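PDB 3MI6: alpha-galactosidase from Lactobacillus brevis, which probably hydrolyses terminal, non-reducing alpha-D-galactose residues from alpha-D-galactosides, as a member of glycoside hydrolase family 36. Local coordinates for residues 56-61 / 67-72; 123-126 / 130-133; 397-402 / 469-474; 597-602 / 652-657. All coordinates share one frame; numbering follows the deposited sequence.

Interaction 1 (56-61 / 67-72)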
loop_
_atom_site.group_PDB
_atom_site.type_symbol
_atom_site.label_atom_id
_atom_site.label_comp_id
_atom_site.label_asym_id
_atom_site.label_seq_id
_atom_site.Cartn_x
_atom_site.Cartn_y
_atom_site.Cartn_z
ATOM N N ASP D 56 17.804 -26.831 -12.854
ATOM C CA ASP D 56 17.149 -28.014 -13.418
ATOM C C ASP D 56 16.028 -27.701 -14.421
ATOM O O ASP D 56 15.487 -26.594 -14.451
ATOM C CB ASP D 56 16.602 -28.931 -12.314
ATOM C CG ASP D 56 17.684 -29.430 -11.353
ATOM O OD1 ASP D 56 18.645 -28.677 -11.049
ATOM O OD2 ASP D 56 17.554 -30.584 -10.876
ATOM N N ALA D 57 15.699 -28.696 -15.242
ATOM C CA ALA D 57 14.521 -28.664 -16.110
ATOM C C ALA D 57 14.563 -27.553 -17.150
ATOM O O ALA D 57 13.536 -26.959 -17.477
ATOM C CB ALA D 57 13.249 -28.565 -15.278
ATOM N N THR D 58 15.757 -27.280 -17.659
ATOM C CA THR D 58 15.945 -26.290 -18.707
ATOM C C THR D 58 17.174 -26.640 -19.545
ATOM O O THR D 58 18.234 -26.984 -19.015
ATOM C CB THR D 58 16.008 -24.830 -18.141
ATOM O OG1 THR D 58 16.059 -23.883 -19.218
ATOM C CG2 THR D 58 17.197 -24.625 -17.217
ATOM N N PRO D 59 17.026 -26.558 -20.867
ATOM C CA PRO D 59 18.068 -26.967 -21.817
ATOM C C PRO D 59 19.423 -26.284 -21.598
ATOM O O PRO D 59 19.479 -25.150 -21.119
ATOM C CB PRO D 59 17.480 -26.564 -23.171
ATOM C CG PRO D 59 15.989 -26.556 -22.944
ATOM C CD PRO D 59 15.798 -26.094 -21.538
ATOM N N SER D 60 20.499 -26.988 -21.946
ATOM C CA SER D 60 21.844 -26.427 -21.932
ATOM C C SER D 60 22.353 -26.430 -23.362
ATOM O O SER D 60 21.812 -27.150 -24.204
ATOM C CB SER D 60 22.777 -27.268 -21.058
ATOM O OG SER D 60 22.148 -27.675 -19.851
ATOM N N LEU D 61 23.388 -25.633 -23.632
ATOM C CA LEU D 61 23.988 -25.549 -24.963
ATOM C C LEU D 61 24.248 -26.939 -25.535
ATOM O O LEU D 61 23.673 -27.314 -26.559
ATOM C CB LEU D 61 25.295 -24.763 -24.924
ATOM C CG LEU D 61 25.652 -23.995 -26.199
ATOM C CD1 LEU D 61 27.145 -23.709 -26.224
ATOM C CD2 LEU D 61 25.229 -24.756 -27.442
ATOM N N ASN D 67 26.114 -26.344 -17.787
ATOM C CA ASN D 67 25.780 -25.143 -17.047
ATOM C C ASN D 67 25.597 -23.913 -17.931
ATOM O O ASN D 67 25.220 -22.846 -17.445
ATOM C CB ASN D 67 26.832 -24.876 -15.958
ATOM C CG ASN D 67 27.074 -26.091 -15.045
ATOM O OD1 ASN D 67 28.066 -26.133 -14.315
ATOM N ND2 ASN D 67 26.173 -27.071 -15.084
ATOM N N PHE D 68 25.874 -24.047 -19.221
ATOM C CA PHE D 68 25.520 -22.986 -20.154
ATOM C C PHE D 68 24.049 -23.164 -20.507
ATOM O O PHE D 68 23.692 -24.072 -21.248
ATOM C CB PHE D 68 26.391 -23.027 -21.410
ATOM C CG PHE D 68 26.368 -21.751 -22.213
ATOM C CD1 PHE D 68 25.328 -21.482 -23.082
ATOM C CD2 PHE D 68 27.398 -20.828 -22.107
ATOM C CE1 PHE D 68 25.311 -20.309 -23.830
ATOM C CE2 PHE D 68 27.388 -19.653 -22.846
ATOM C CZ PHE D 68 26.345 -19.392 -23.709
ATOM N N GLN D 69 23.200 -22.314 -19.936
ATOM C CA GLN D 69 21.752 -22.415 -20.107
ATOM C C GLN D 69 21.172 -21.049 -20.433
ATOM O O GLN D 69 21.189 -20.152 -19.587
ATOM C CB GLN D 69 21.095 -22.979 -18.843
ATOM C CG GLN D 69 21.484 -24.420 -18.555
ATOM C CD GLN D 69 20.914 -24.956 -17.249
ATOM O OE1 GLN D 69 20.099 -25.887 -17.245
ATOM N NE2 GLN D 69 21.349 -24.381 -16.137
ATOM N N PRO D 70 20.662 -20.884 -21.666
ATOM C CA PRO D 70 20.123 -19.602 -22.148
ATOM C C PRO D 70 19.005 -19.022 -21.263
ATOM O O PRO D 70 18.820 -17.800 -21.279
ATOM C CB PRO D 70 19.583 -19.950 -23.539
ATOM C CG PRO D 70 20.378 -21.150 -23.960
ATOM C CD PRO D 70 20.614 -21.932 -22.704
ATOM N N ALA D 71 18.288 -19.871 -20.517
ATOM C CA ALA D 71 17.232 -19.433 -19.583
ATOM C C ALA D 71 17.741 -18.593 -18.403
ATOM O O ALA D 71 17.003 -17.771 -17.855
ATOM C CB ALA D 71 16.438 -20.638 -19.062
ATOM N N THR D 72 18.993 -18.812 -18.010
ATOM C CA THR D 72 19.592 -18.045 -16.929
ATOM C C THR D 72 20.669 -17.074 -17.424
ATOM O O THR D 72 21.449 -16.555 -16.623
ATOM C CB THR D 72 20.234 -18.954 -15.867
ATOM O OG1 THR D 72 21.456 -19.489 -16.386
ATOM C CG2 THR D 72 19.297 -20.091 -15.466
#

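Interaction 2 (123-126 / 130-133)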
loop_
_atom_site.group_PDB
_atom_site.type_symbol
_atom_site.label_atom_id
_atom_site.label_comp_id
_atom_site.label_asym_id
_atom_site.label_seq_id
_atom_site.Cartn_x
_atom_site.Cartn_y
_atom_site.Cartn_z
ATOM N N THR D 123 19.082 9.907 -34.851
ATOM C CA THR D 123 19.960 10.733 -34.039
ATOM C C THR D 123 21.283 11.022 -34.706
ATOM O O THR D 123 21.802 10.217 -35.455
ATOM C CB THR D 123 20.213 10.086 -32.689
ATOM O OG1 THR D 123 20.475 8.690 -32.885
ATOM C CG2 THR D 123 18.988 10.257 -31.821
ATOM N N PHE D 124 21.841 12.179 -34.401
ATOM C CA PHE D 124 23.042 12.616 -35.069
ATOM C C PHE D 124 23.906 13.400 -34.090
ATOM O O PHE D 124 23.397 13.966 -33.129
ATOM C CB PHE D 124 22.635 13.522 -36.209
ATOM C CG PHE D 124 21.644 14.546 -35.802
ATOM C CD1 PHE D 124 22.063 15.769 -35.309
ATOM C CD2 PHE D 124 20.289 14.280 -35.874
ATOM C CE1 PHE D 124 21.148 16.729 -34.924
ATOM C CE2 PHE D 124 19.360 15.236 -35.479
ATOM C CZ PHE D 124 19.792 16.462 -35.000
ATOM N N ASP D 125 25.218 13.406 -34.330
ATOM C CA ASP D 125 26.141 14.278 -33.620
ATOM C C ASP D 125 26.842 15.195 -34.615
ATOM O O ASP D 125 27.868 14.839 -35.172
ATOM C CB ASP D 125 27.170 13.471 -32.818
ATOM C CG ASP D 125 28.114 14.366 -32.022
ATOM O OD1 ASP D 125 27.756 15.539 -31.796
ATOM O OD2 ASP D 125 29.211 13.918 -31.621
ATOM N N ASP D 126 26.283 16.374 -34.838
ATOM C CA ASP D 126 26.894 17.353 -35.719
ATOM C C ASP D 126 27.409 18.522 -34.888
ATOM O O ASP D 126 27.673 19.609 -35.403
ATOM C CB ASP D 126 25.870 17.857 -36.740
ATOM C CG ASP D 126 25.388 16.761 -37.692
ATOM O OD1 ASP D 126 26.228 15.940 -38.158
ATOM O OD2 ASP D 126 24.165 16.733 -37.983
ATOM N N ASP D 130 31.380 14.441 -28.769
ATOM C CA ASP D 130 32.071 13.255 -28.271
ATOM C C ASP D 130 31.295 11.944 -28.394
ATOM O O ASP D 130 31.596 10.970 -27.694
ATOM C CB ASP D 130 32.563 13.497 -26.839
ATOM C CG ASP D 130 33.413 14.767 -26.728
ATOM O OD1 ASP D 130 34.167 15.079 -27.690
ATOM O OD2 ASP D 130 33.319 15.463 -25.691
ATOM N N ALA D 131 30.329 11.909 -29.313
ATOM C CA ALA D 131 29.559 10.688 -29.555
ATOM C C ALA D 131 30.371 9.660 -30.323
ATOM O O ALA D 131 31.340 9.989 -30.991
ATOM C CB ALA D 131 28.251 10.981 -30.271
ATOM N N GLN D 132 29.963 8.405 -30.213
ATOM C CA GLN D 132 30.642 7.302 -30.868
ATOM C C GLN D 132 29.596 6.278 -31.307
ATOM O O GLN D 132 28.590 6.093 -30.633
ATOM C CB GLN D 132 31.634 6.637 -29.905
ATOM C CG GLN D 132 32.707 7.547 -29.315
ATOM C CD GLN D 132 33.804 6.765 -28.593
ATOM O OE1 GLN D 132 34.873 6.528 -29.148
ATOM N NE2 GLN D 132 33.537 6.353 -27.356
ATOM N N THR D 133 29.818 5.616 -32.437
ATOM C CA THR D 133 28.913 4.552 -32.845
ATOM C C THR D 133 29.688 3.250 -32.919
ATOM O O THR D 133 30.717 3.178 -33.577
ATOM C CB THR D 133 28.230 4.832 -34.209
ATOM O OG1 THR D 133 27.718 6.161 -34.242
ATOM C CG2 THR D 133 27.087 3.869 -34.448
#

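Interaction 3 (397-402 / 469-474)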
loop_
_atom_site.group_PDB
_atom_site.type_symbol
_atom_site.label_atom_id
_atom_site.label_comp_id
_atom_site.label_asym_id
_atom_site.label_seq_id
_atom_site.Cartn_x
_atom_site.Cartn_y
_atom_site.Cartn_z
ATOM N N HIS D 397 -3.672 36.270 -51.357
ATOM C CA HIS D 397 -4.069 37.591 -50.901
ATOM C C HIS D 397 -4.095 37.677 -49.379
ATOM O O HIS D 397 -3.451 38.539 -48.786
ATOM C CB HIS D 397 -5.438 37.965 -51.478
ATOM C CG HIS D 397 -6.041 39.186 -50.857
ATOM N ND1 HIS D 397 -7.383 39.282 -50.558
ATOM C CD2 HIS D 397 -5.482 40.356 -50.463
ATOM C CE1 HIS D 397 -7.626 40.460 -50.015
ATOM N NE2 HIS D 397 -6.489 41.131 -49.944
ATOM N N PHE D 398 -4.846 36.775 -48.756
ATOM C CA PHE D 398 -5.053 36.783 -47.308
ATOM C C PHE D 398 -3.747 36.726 -46.527
ATOM O O PHE D 398 -3.652 37.270 -45.433
ATOM C CB PHE D 398 -5.960 35.618 -46.907
ATOM C CG PHE D 398 -6.159 35.474 -45.428
ATOM C CD1 PHE D 398 -6.699 36.506 -44.682
ATOM C CD2 PHE D 398 -5.840 34.287 -44.785
ATOM C CE1 PHE D 398 -6.903 36.368 -43.314
ATOM C CE2 PHE D 398 -6.042 34.140 -43.416
ATOM C CZ PHE D 398 -6.576 35.187 -42.682
ATOM N N SER D 399 -2.747 36.062 -47.096
ATOM C CA SER D 399 -1.440 35.969 -46.466
ATOM C C SER D 399 -0.686 37.261 -46.700
ATOM O O SER D 399 0.062 37.719 -45.846
ATOM C CB SER D 399 -0.644 34.792 -47.026
ATOM O OG SER D 399 0.022 35.156 -48.217
ATOM N N GLN D 400 -0.885 37.850 -47.869
ATOM C CA GLN D 400 -0.274 39.134 -48.169
ATOM C C GLN D 400 -0.717 40.136 -47.117
ATOM O O GLN D 400 0.092 40.877 -46.578
ATOM C CB GLN D 400 -0.672 39.601 -49.571
ATOM C CG GLN D 400 0.167 40.741 -50.136
ATOM C CD GLN D 400 0.075 40.823 -51.656
ATOM O OE1 GLN D 400 0.042 41.914 -52.236
ATOM N NE2 GLN D 400 0.021 39.659 -52.309
ATOM N N ALA D 401 -2.009 40.147 -46.816
ATOM C CA ALA D 401 -2.524 40.999 -45.754
ATOM C C ALA D 401 -1.823 40.698 -44.430
ATOM O O ALA D 401 -1.237 41.590 -43.811
ATOM C CB ALA D 401 -4.023 40.826 -45.613
ATOM N N VAL D 402 -1.875 39.436 -44.007
ATOM C CA VAL D 402 -1.222 39.004 -42.777
ATOM C C VAL D 402 0.220 39.496 -42.697
ATOM O O VAL D 402 0.640 40.039 -41.682
ATOM C CB VAL D 402 -1.263 37.465 -42.627
ATOM C CG1 VAL D 402 -0.394 37.011 -41.472
ATOM C CG2 VAL D 402 -2.691 36.991 -42.428
ATOM N N GLU D 469 4.708 27.857 -51.693
ATOM C CA GLU D 469 5.259 28.858 -52.616
ATOM C C GLU D 469 4.237 29.943 -52.940
ATOM O O GLU D 469 4.548 31.131 -52.954
ATOM C CB GLU D 469 5.753 28.207 -53.914
ATOM C CG GLU D 469 7.067 27.423 -53.789
ATOM C CD GLU D 469 7.755 27.206 -55.134
ATOM O OE1 GLU D 469 7.218 27.673 -56.167
ATOM O OE2 GLU D 469 8.836 26.574 -55.157
ATOM N N SER D 470 3.011 29.513 -53.193
ATOM C CA SER D 470 1.945 30.412 -53.584
ATOM C C SER D 470 1.599 31.382 -52.457
ATOM O O SER D 470 1.452 32.586 -52.681
ATOM C CB SER D 470 0.723 29.593 -54.014
ATOM O OG SER D 470 -0.428 30.396 -54.193
ATOM N N ALA D 471 1.495 30.860 -51.241
ATOM C CA ALA D 471 1.041 31.658 -50.105
ATOM C C ALA D 471 2.156 32.033 -49.102
ATOM O O ALA D 471 1.890 32.615 -48.035
ATOM C CB ALA D 471 -0.110 30.949 -49.408
ATOM N N ASN D 472 3.396 31.703 -49.460
ATOM C CA ASN D 472 4.577 32.007 -48.641
ATOM C C ASN D 472 4.416 31.626 -47.174
ATOM O O ASN D 472 4.605 32.438 -46.270
ATOM C CB ASN D 472 4.971 33.479 -48.786
ATOM C CG ASN D 472 5.129 33.887 -50.237
ATOM O OD1 ASN D 472 6.159 33.609 -50.877
ATOM N ND2 ASN D 472 4.097 34.533 -50.776
ATOM N N LEU D 473 4.080 30.367 -46.955
ATOM C CA LEU D 473 3.780 29.882 -45.628
ATOM C C LEU D 473 4.974 29.924 -44.681
ATOM O O LEU D 473 6.104 29.637 -45.058
ATOM C CB LEU D 473 3.244 28.465 -45.726
ATOM C CG LEU D 473 1.951 28.356 -46.521
ATOM C CD1 LEU D 473 1.519 26.908 -46.577
ATOM C CD2 LEU D 473 0.869 29.226 -45.914
ATOM N N ASP D 474 4.715 30.282 -43.438
ATOM C CA ASP D 474 5.765 30.282 -42.446
ATOM C C ASP D 474 5.656 29.028 -41.608
ATOM O O ASP D 474 6.590 28.676 -40.881
ATOM C CB ASP D 474 5.637 31.506 -41.552
ATOM C CG ASP D 474 5.929 32.778 -42.285
ATOM O OD1 ASP D 474 7.118 33.005 -42.602
ATOM O OD2 ASP D 474 4.972 33.539 -42.544
#

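Interaction 4 (597-602 / 652-657)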
loop_
_atom_site.group_PDB
_atom_site.type_symbol
_atom_site.label_atom_id
_atom_site.label_comp_id
_atom_site.label_asym_id
_atom_site.label_seq_id
_atom_site.Cartn_x
_atom_site.Cartn_y
_atom_site.Cartn_z
ATOM N N ALA D 597 -0.497 27.659 -19.927
ATOM C CA ALA D 597 -0.014 27.665 -21.309
ATOM C C ALA D 597 1.375 28.290 -21.493
ATOM O O ALA D 597 2.037 28.045 -22.501
ATOM C CB ALA D 597 -1.038 28.309 -22.256
ATOM N N PHE D 598 1.829 29.089 -20.535
ATOM C CA PHE D 598 3.182 29.627 -20.637
ATOM C C PHE D 598 4.211 28.508 -20.668
ATOM O O PHE D 598 5.245 28.650 -21.302
ATOM C CB PHE D 598 3.538 30.546 -19.476
ATOM C CG PHE D 598 2.682 31.759 -19.373
ATOM C CD1 PHE D 598 2.139 32.338 -20.498
ATOM C CD2 PHE D 598 2.431 32.333 -18.136
ATOM C CE1 PHE D 598 1.357 33.453 -20.391
ATOM C CE2 PHE D 598 1.655 33.456 -18.026
ATOM C CZ PHE D 598 1.116 34.016 -19.148
ATOM N N PHE D 599 3.950 27.402 -19.977
ATOM C CA PHE D 599 4.954 26.344 -19.877
ATOM C C PHE D 599 4.931 25.406 -21.089
ATOM O O PHE D 599 4.758 24.183 -20.993
ATOM C CB PHE D 599 4.845 25.621 -18.537
ATOM C CG PHE D 599 5.165 26.506 -17.372
ATOM C CD1 PHE D 599 4.226 27.411 -16.895
ATOM C CD2 PHE D 599 6.422 26.464 -16.773
ATOM C CE1 PHE D 599 4.512 28.233 -15.828
ATOM C CE2 PHE D 599 6.722 27.276 -15.706
ATOM C CZ PHE D 599 5.769 28.167 -15.227
ATOM N N GLY D 600 5.125 26.029 -22.241
ATOM C CA GLY D 600 5.126 25.352 -23.509
ATOM C C GLY D 600 5.190 26.455 -24.534
ATOM O O GLY D 600 5.777 27.511 -24.302
ATOM N N ASP D 601 4.553 26.219 -25.665
ATOM C CA ASP D 601 4.547 27.184 -26.746
ATOM C C ASP D 601 3.182 27.865 -26.829
ATOM O O ASP D 601 2.236 27.337 -27.429
ATOM C CB ASP D 601 4.958 26.493 -28.053
ATOM C CG ASP D 601 6.295 25.766 -27.914
ATOM O OD1 ASP D 601 7.166 26.275 -27.175
ATOM O OD2 ASP D 601 6.474 24.677 -28.510
ATOM N N LEU D 602 3.118 29.045 -26.213
ATOM C CA LEU D 602 1.883 29.807 -26.025
ATOM C C LEU D 602 1.203 30.164 -27.339
ATOM O O LEU D 602 1.861 30.462 -28.333
ATOM C CB LEU D 602 2.148 31.082 -25.198
ATOM C CG LEU D 602 0.928 31.945 -24.874
ATOM C CD1 LEU D 602 -0.042 31.170 -24.014
ATOM C CD2 LEU D 602 1.326 33.255 -24.198
ATOM N N THR D 652 -0.650 20.975 -8.285
ATOM C CA THR D 652 0.379 20.708 -9.285
ATOM C C THR D 652 1.304 21.891 -9.308
ATOM O O THR D 652 0.839 23.019 -9.344
ATOM C CB THR D 652 -0.214 20.589 -10.714
ATOM O OG1 THR D 652 -0.930 19.362 -10.844
ATOM C CG2 THR D 652 0.885 20.614 -11.772
ATOM N N SER D 653 2.613 21.663 -9.308
ATOM C CA SER D 653 3.517 22.791 -9.424
ATOM C C SER D 653 4.784 22.452 -10.154
ATOM O O SER D 653 5.281 21.330 -10.076
ATOM C CB SER D 653 3.854 23.359 -8.049
ATOM O OG SER D 653 4.703 22.481 -7.337
ATOM N N TRP D 654 5.312 23.435 -10.870
ATOM C CA TRP D 654 6.616 23.277 -11.481
ATOM C C TRP D 654 7.423 24.548 -11.714
ATOM O O TRP D 654 6.986 25.663 -11.384
ATOM C CB TRP D 654 6.575 22.432 -12.762
ATOM C CG TRP D 654 5.324 22.314 -13.605
ATOM C CD1 TRP D 654 4.678 21.135 -13.982
ATOM C CD2 TRP D 654 4.615 23.362 -14.244
ATOM N NE1 TRP D 654 3.598 21.406 -14.815
ATOM C CE2 TRP D 654 3.536 22.766 -14.983
ATOM C CE3 TRP D 654 4.764 24.734 -14.261
ATOM C CZ2 TRP D 654 2.643 23.511 -15.718
ATOM C CZ3 TRP D 654 3.884 25.461 -14.979
ATOM C CH2 TRP D 654 2.836 24.859 -15.712
ATOM N N GLN D 655 8.613 24.361 -12.287
ATOM C CA GLN D 655 9.582 25.438 -12.376
ATOM C C GLN D 655 10.462 25.324 -13.625
ATOM O O GLN D 655 10.924 24.239 -13.968
ATOM C CB GLN D 655 10.464 25.400 -11.125
ATOM C CG GLN D 655 11.145 26.709 -10.782
ATOM C CD GLN D 655 12.043 26.608 -9.549
ATOM O OE1 GLN D 655 13.010 27.360 -9.398
ATOM N NE2 GLN D 655 11.727 25.669 -8.674
ATOM N N VAL D 656 10.699 26.443 -14.301
ATOM C CA VAL D 656 11.748 26.494 -15.319
ATOM C C VAL D 656 12.903 27.378 -14.847
ATOM O O VAL D 656 12.674 28.453 -14.276
ATOM C CB VAL D 656 11.225 27.020 -16.663
ATOM C CG1 VAL D 656 10.337 26.001 -17.311
ATOM C CG2 VAL D 656 10.478 28.321 -16.462
ATOM N N VAL D 657 14.133 26.912 -15.075
ATOM C CA VAL D 657 15.339 27.595 -14.612
ATOM C C VAL D 657 16.290 27.855 -15.786
ATOM O O VAL D 657 16.497 26.987 -16.646
ATOM C CB VAL D 657 16.093 26.757 -13.529
ATOM C CG1 VAL D 657 17.260 27.523 -12.951
ATOM C CG2 VAL D 657 15.154 26.324 -12.414
#

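Interaction 1 (56-61 / 67-72)
L61 and F68 meet at a slant: the leucine CB lies 3.8 Å from F68 CD1, while L61 CD1 stands over one face of the ring, displaced toward its rim. F68 can offer that face because its CG is anti to the backbone N (chi1 -163°), which swings the ring out beside the leucine. The same two residues are tied through their backbones, L61 N donating to F68 O over 2.9 Å with an N-H...O angle of 155°. S60 CA adds a C-H...O contact, 3.1 Å from F68 O. The two chain paths run 137° apart in a long irregular loop between strands 31-36 and 90-93 of the N-terminal domain; the chain reverses between 61 and 67, and 67-72 then bends in a beta turn, P70 and A71 at its corners and T72 N bonded to Q69 O. Q69 lies against 58-60 with its chain extended beyond CG, crossing T58 obliquely. Its CG sits 3.3 Å from P59 O and 3.6 Å from S60 OG, and its CD 3.7 Å from T58 CG2. Cut back to an alanine, this residue would lose CG and the amide, which would probably leave P59 O, S60 OG and the T58 methyl without the chain that lies against them. T58 turns its other branch to A71, OG1 lying 3.3 Å from A71 CB. S60 OG has its hydrogen-bond partner in P66 O. D56 and A57 pack on W200 of a neighbouring subunit, predicted to bind substrate, and T72 OG1 is hydrogen-bonded to Y679 OH of a third subunit.

Interaction 2 (123-126 / 130-133)
D125 reaches across to A131 with one carboxylate oxygen, and the hydrogen bonding carries most of this small contact (94 Å² buried). With CG anti to the backbone N (chi1 -178°), the carboxylate is carried across to A131 N, which donates to D125 OD2 at 3.3 Å, a long bond but a fairly straight one, with an N-H...O angle of 155°. The donor approaches from above the carboxylate, 40° out of its plane. D125 OD2 also accepts from D129 N, and D125 OD1 from T127 N, the latter an Asx turn; both oxygens are therefore engaged by backbone N-H groups of the loop that the aspartate closes. The apolar part is slight: A131 CB lies 3.7 Å from D125 CB and 3.8 Å from D125 CG. Charge enters at a distance, D130 OD1 being 6.4 Å from D125 OD2, like charges not in contact; the D130 CB bond leads away from 123-126, and its OD2 is hydrogen-bonded to H156 NE2. The contact sits where the loop after strand 103-112 enters strand 132-140 of the nine-stranded antiparallel sheet: D125 and A131 both pack on F154 of strand 146-154, and D125 also touches H319 at the end of helix 305-319.

Interaction 3 (397-402 / 469-474)
S399 and A471 make the whole of this contact, a small one of 78 Å² between buried residues whose CA atoms are 6.2 Å apart. Starting at the base of the serine, the bond from CA points toward the segment 469-474, and S399 CB already lies 3.5 Å from A471 O. One atom further out, S399 OG comes to 3.2 Å from the same A471 O. It is put there by a first torsion of 84°, which places the hydroxyl between the backbone N and the carbonyl carbon. A hydrogen bond from OG to A471 O is possible but not settled, since E396 O, one turn earlier on the serine's own helix, is a second acceptor for the single proton. The fold is the eight-stranded beta/alpha barrel of the catalytic domain, and the two segments belong to helices on its outside: helix 394-404 leads into strand 408-413, and helix 454-471 into the adjacent strand 475-478. A471 belongs to the last part of its helix, and N472 is the first residue to leave helical geometry, with a positive phi of 48°. A carbonyl near such an end commonly lacks an N-H partner in its own helix, which is consistent with its turning to the serine. A471 also packs on I395 of helix 394-404. F409 of strand 408-413 is touched by S399 and V402 from one segment and by L473 from the other, while D474 OD2 accepts a hydrogen bond from F409 N.

Interaction 4 (597-602 / 652-657)
F599 and W654 join the catalytic barrel to the C-terminal beta domain: F599 lies between helix 590-597 and the last barrel strand, 601-604, and W654 is on strand 651-657 of the antiparallel C-terminal sheet. No hydrogen bond crosses the contact. The aromatic part pairs F599 with the six-membered ring of W654, planes at 49°, neither stacked nor edge-to-face. The rings are modelled with centroids 3.9 Å apart, a value made doubtful by carbons set too close near W654 CZ3. The indole lies over one face of F599. F599 and F633 pair edge-to-face, as do W654 and Y669, and these further rings join the cluster. A serine here in place of the phenylalanine would remove the ring and would probably leave a gap between the barrel and the sheet where it meets the indole and the V656 methyls. In the backbone, F599 is the centre of an inverse gamma turn, with a weak bond from G600 N to F598 O, and its CG is anti to the carbonyl carbon (chi1 -65°), which directs the ring at the sheet. The aliphatic part belongs to V656, whose two methyls share the ring: CG1 lies 4.0 Å from F599 CD2, and CG2 lies 4.0 Å from F599 CE2.

Interactions 1 and 2 both belong to the N-terminal domain, about 25 Å apart between nearest atoms, and each closes a loop on itself; the first is mostly buried and borders other subunits, whereas the second is partly exposed and touches no other chain of the assembly. Interactions 3 and 4 are buried and join elements distant in sequence: two outer barrel helices in one case, the barrel and the C-terminal sheet in the other. Their nearest atoms are about 13 Å apart. The chemistry follows the setting: backbone bonding with mixed packing in 1, a carboxylate gripped by backbone N-H groups in 2, one hydroxyl facing a helix-end carbonyl in 3, and purely apolar packing in 4.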